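Local coordinates for heat shock protein 16 (Schizosaccharomyces pombe, PDB 3W1Z) that probably acts as a small heat shock chaperone, binding unfolded proteins under stress, and assembles into a 16-subunit oligomer, at residues B[43-57]-B[119-131]. Numbering follows the deposited sequence.
Sequences EGKDTVSVDVELPGV and FSNGLLTVTLPKV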
# COMPACT_ATOMS: atom_id res chain seq x y z
N GLU B 43 -8.95 6.21 -29.91
CA GLU B 43 -9.49 5.07 -30.63
C GLU B 43 -10.94 5.28 -31.04
O GLU B 43 -11.82 5.41 -30.20
CB GLU B 43 -9.37 3.79 -29.80
CG GLU B 43 -9.73 2.53 -30.58
CD GLU B 43 -9.95 1.32 -29.69
OE1 GLU B 43 -9.87 1.47 -28.46
OE2 GLU B 43 -10.22 0.23 -30.23
N GLY B 44 -11.17 5.32 -32.35
CA GLY B 44 -12.52 5.24 -32.88
C GLY B 44 -12.79 3.77 -33.09
O GLY B 44 -11.88 2.95 -32.96
N LYS B 45 -14.02 3.41 -33.45
CA LYS B 45 -14.35 2.01 -33.70
C LYS B 45 -13.70 1.54 -35.00
O LYS B 45 -13.72 0.35 -35.33
CB LYS B 45 -15.86 1.81 -33.74
CG LYS B 45 -16.30 0.35 -33.62
CD LYS B 45 -17.81 0.21 -33.48
CE LYS B 45 -18.23 0.10 -32.02
NZ LYS B 45 -18.00 1.35 -31.25
N ASP B 46 -13.09 2.47 -35.72
CA ASP B 46 -12.47 2.19 -37.01
C ASP B 46 -10.94 2.22 -36.98
O ASP B 46 -10.30 1.22 -37.28
CB ASP B 46 -13.04 3.13 -38.08
CG ASP B 46 -14.53 2.94 -38.28
OD1 ASP B 46 -14.92 2.15 -39.17
OD2 ASP B 46 -15.31 3.57 -37.54
N THR B 47 -10.36 3.37 -36.66
CA THR B 47 -8.90 3.48 -36.57
C THR B 47 -8.42 3.77 -35.15
O THR B 47 -9.21 3.93 -34.23
CB THR B 47 -8.36 4.59 -37.48
OG1 THR B 47 -9.01 5.83 -37.18
CG2 THR B 47 -8.59 4.25 -38.94
N VAL B 48 -7.10 3.82 -34.99
CA VAL B 48 -6.48 4.28 -33.75
C VAL B 48 -5.32 5.22 -34.06
O VAL B 48 -4.41 4.88 -34.82
CB VAL B 48 -6.02 3.12 -32.83
CG1 VAL B 48 -5.24 2.08 -33.61
CG2 VAL B 48 -5.20 3.65 -31.66
N SER B 49 -5.37 6.42 -33.48
CA SER B 49 -4.37 7.44 -33.75
C SER B 49 -3.49 7.71 -32.53
O SER B 49 -3.98 7.80 -31.41
CB SER B 49 -5.05 8.74 -34.21
OG SER B 49 -5.96 9.20 -33.23
N VAL B 50 -2.19 7.85 -32.78
CA VAL B 50 -1.24 8.18 -31.73
C VAL B 50 -0.54 9.49 -32.04
O VAL B 50 0.10 9.64 -33.09
CB VAL B 50 -0.18 7.07 -31.56
CG1 VAL B 50 0.81 7.46 -30.47
CG2 VAL B 50 -0.85 5.75 -31.22
N ASP B 51 -0.66 10.46 -31.14
CA ASP B 51 -0.04 11.76 -31.30
C ASP B 51 1.15 11.92 -30.36
O ASP B 51 0.99 11.93 -29.14
CB ASP B 51 -1.06 12.87 -31.06
CG ASP B 51 -2.15 12.89 -32.11
OD1 ASP B 51 -1.83 12.93 -33.31
OD2 ASP B 51 -3.34 12.87 -31.72
N VAL B 52 2.34 12.03 -30.94
CA VAL B 52 3.58 12.09 -30.18
C VAL B 52 4.23 13.46 -30.33
O VAL B 52 4.38 13.96 -31.45
CB VAL B 52 4.57 11.02 -30.69
CG1 VAL B 52 5.76 10.91 -29.75
CG2 VAL B 52 3.87 9.67 -30.82
N GLU B 53 4.63 14.06 -29.22
CA GLU B 53 5.22 15.40 -29.26
C GLU B 53 6.73 15.34 -29.43
O GLU B 53 7.45 14.84 -28.56
CB GLU B 53 4.86 16.18 -27.99
CG GLU B 53 3.39 16.53 -27.88
CD GLU B 53 3.08 17.34 -26.64
OE1 GLU B 53 3.93 17.39 -25.73
OE2 GLU B 53 1.98 17.94 -26.58
N LEU B 54 7.21 15.86 -30.56
CA LEU B 54 8.64 15.86 -30.86
C LEU B 54 9.12 17.22 -31.35
O LEU B 54 9.53 17.36 -32.51
CB LEU B 54 8.95 14.79 -31.92
CG LEU B 54 8.64 13.34 -31.56
CD1 LEU B 54 8.87 12.43 -32.76
CD2 LEU B 54 9.47 12.89 -30.37
N PRO B 55 9.07 18.25 -30.48
CA PRO B 55 9.53 19.58 -30.89
C PRO B 55 11.05 19.62 -31.05
O PRO B 55 11.78 19.07 -30.23
CB PRO B 55 9.09 20.47 -29.73
CG PRO B 55 9.07 19.57 -28.56
CD PRO B 55 8.63 18.23 -29.07
N GLY B 56 11.52 20.27 -32.12
CA GLY B 56 12.94 20.42 -32.35
C GLY B 56 13.59 19.17 -32.94
O GLY B 56 14.81 19.06 -32.99
N VAL B 57 12.76 18.24 -33.39
CA VAL B 57 13.25 17.01 -34.01
C VAL B 57 13.03 17.04 -35.51
O VAL B 57 11.91 17.26 -35.99
CB VAL B 57 12.55 15.77 -33.42
CG1 VAL B 57 13.08 14.50 -34.09
CG2 VAL B 57 12.75 15.71 -31.92
N PHE B 119 4.24 13.65 -39.98
CA PHE B 119 4.97 14.49 -39.03
C PHE B 119 4.90 15.96 -39.40
O PHE B 119 5.45 16.38 -40.43
CB PHE B 119 6.43 14.04 -38.93
CG PHE B 119 7.22 14.76 -37.88
CD1 PHE B 119 8.45 15.33 -38.17
CD2 PHE B 119 6.72 14.88 -36.59
CE1 PHE B 119 9.17 15.99 -37.20
CE2 PHE B 119 7.44 15.54 -35.61
CZ PHE B 119 8.66 16.10 -35.92
N SER B 120 4.24 16.75 -38.57
CA SER B 120 4.13 18.19 -38.82
C SER B 120 4.12 19.01 -37.53
O SER B 120 3.49 18.63 -36.54
CB SER B 120 2.89 18.49 -39.66
OG SER B 120 1.76 17.78 -39.19
N ASN B 121 4.83 20.14 -37.56
CA ASN B 121 4.93 21.06 -36.43
C ASN B 121 5.32 20.39 -35.11
O ASN B 121 4.74 20.67 -34.07
CB ASN B 121 3.63 21.84 -36.26
CG ASN B 121 3.29 22.68 -37.47
OD1 ASN B 121 4.17 23.15 -38.18
ND2 ASN B 121 1.99 22.86 -37.72
N GLY B 122 6.31 19.50 -35.18
CA GLY B 122 6.80 18.82 -33.99
C GLY B 122 5.86 17.76 -33.46
O GLY B 122 6.14 17.14 -32.43
N LEU B 123 4.75 17.54 -34.16
CA LEU B 123 3.82 16.49 -33.76
C LEU B 123 3.80 15.36 -34.79
O LEU B 123 3.57 15.58 -35.98
CB LEU B 123 2.41 17.05 -33.57
CG LEU B 123 1.38 16.07 -33.01
CD1 LEU B 123 1.70 15.70 -31.56
CD2 LEU B 123 -0.03 16.62 -33.12
N LEU B 124 4.05 14.15 -34.31
CA LEU B 124 4.02 12.96 -35.14
C LEU B 124 2.73 12.19 -34.90
O LEU B 124 2.48 11.72 -33.80
CB LEU B 124 5.21 12.06 -34.84
CG LEU B 124 5.13 10.67 -35.47
CD1 LEU B 124 5.54 10.72 -36.94
CD2 LEU B 124 5.98 9.68 -34.70
N THR B 125 1.92 12.05 -35.94
CA THR B 125 0.67 11.31 -35.84
C THR B 125 0.75 9.99 -36.59
O THR B 125 0.90 9.96 -37.81
CB THR B 125 -0.52 12.12 -36.37
OG1 THR B 125 -0.69 13.30 -35.58
CG2 THR B 125 -1.80 11.29 -36.31
N VAL B 126 0.66 8.89 -35.84
CA VAL B 126 0.61 7.56 -36.44
C VAL B 126 -0.84 7.10 -36.51
O VAL B 126 -1.61 7.31 -35.57
CB VAL B 126 1.44 6.54 -35.64
CG1 VAL B 126 1.47 5.19 -36.34
CG2 VAL B 126 2.86 7.06 -35.43
N THR B 127 -1.22 6.49 -37.63
CA THR B 127 -2.58 6.02 -37.81
C THR B 127 -2.62 4.53 -38.13
O THR B 127 -2.12 4.09 -39.17
CB THR B 127 -3.30 6.80 -38.93
OG1 THR B 127 -2.34 7.19 -39.93
CG2 THR B 127 -3.96 8.05 -38.37
N LEU B 128 -3.22 3.76 -37.23
CA LEU B 128 -3.33 2.32 -37.41
C LEU B 128 -4.79 1.92 -37.62
O LEU B 128 -5.60 2.01 -36.70
CB LEU B 128 -2.74 1.56 -36.21
CG LEU B 128 -1.32 1.91 -35.76
CD1 LEU B 128 -1.31 3.05 -34.75
CD2 LEU B 128 -0.62 0.69 -35.20
N PRO B 129 -5.13 1.51 -38.85
CA PRO B 129 -6.51 1.11 -39.15
C PRO B 129 -6.86 -0.22 -38.49
O PRO B 129 -6.08 -1.16 -38.60
CB PRO B 129 -6.51 0.96 -40.68
CG PRO B 129 -5.10 1.26 -41.14
CD PRO B 129 -4.22 1.18 -39.94
N LYS B 130 -8.02 -0.30 -37.85
CA LYS B 130 -8.43 -1.55 -37.22
C LYS B 130 -9.30 -2.38 -38.16
O LYS B 130 -10.18 -1.85 -38.84
CB LYS B 130 -9.19 -1.30 -35.92
CG LYS B 130 -8.38 -0.65 -34.82
CD LYS B 130 -9.23 -0.44 -33.58
CE LYS B 130 -10.52 0.30 -33.93
NZ LYS B 130 -11.34 0.60 -32.73
N VAL B 131 -9.04 -3.68 -38.19
CA VAL B 131 -9.90 -4.61 -38.91
C VAL B 131 -10.57 -5.54 -37.90
O VAL B 131 -9.95 -5.99 -36.94
CB VAL B 131 -9.11 -5.41 -39.97
CG1 VAL B 131 -8.54 -4.48 -41.02
CG2 VAL B 131 -7.99 -6.22 -39.32
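Val48, Val50 and Val52 face Leu128, Val126 and Leu124 across two neighbouring antiparallel strands, a worked example of how the alpha-crystallin domain gives one beta pair an apolar face and a largely polar one. Each of the three facing pairs is closed by two backbone hydrogen bonds, so the side chains meet in fixed register. Val48 CG1 sits between its backbone N and carbonyl carbon (chi1 48°), and from there reaches Leu128 CB at 3.6 Å, the two side chains meeting at a slant. Farther along, Val52 and Leu124 approach through their CB atoms, while Leu54 CD1 lies against Leu124 CB at 4.2 Å. This face packs on strands 62-67 and 70-77, where Val64, Leu71 and Ile73 are among the residues it meets in the sandwich core.

On the reverse face Asp51 and Thr125 run alongside each other in the same direction. The hydroxyl OG1 of Thr125 donates to Asp51 OD1 at 2.6 Å, meeting it nearly head-on along the C-O bond, and OD2 pairs with Arg81 of a second subunit. Leu123 CD1 reaches over the backbone beside them, 3.2 Å from Val52 O.

The ends are tied differently. Lys130, its backbone N bonded to Asp46 O at 2.8 Å, bends at chi3 (-52°) and curls back over the loop 44-46; its NZ meets Glu43 OE2 at 2.8 Å in a salt bridge, on the anti side of the carboxylate. At the other end the Phe119 ring turns its edge to carbonyl oxygens, CE1 lying 3.3 Å from Val57 O, and Leu54 N bonds to Gly122 O.

Apolar contacts thus bind the pair to its own domain, whereas the Asp51 carboxylate is shared between Thr125 and Arg81 of the second subunit, which would probably limit its rotation.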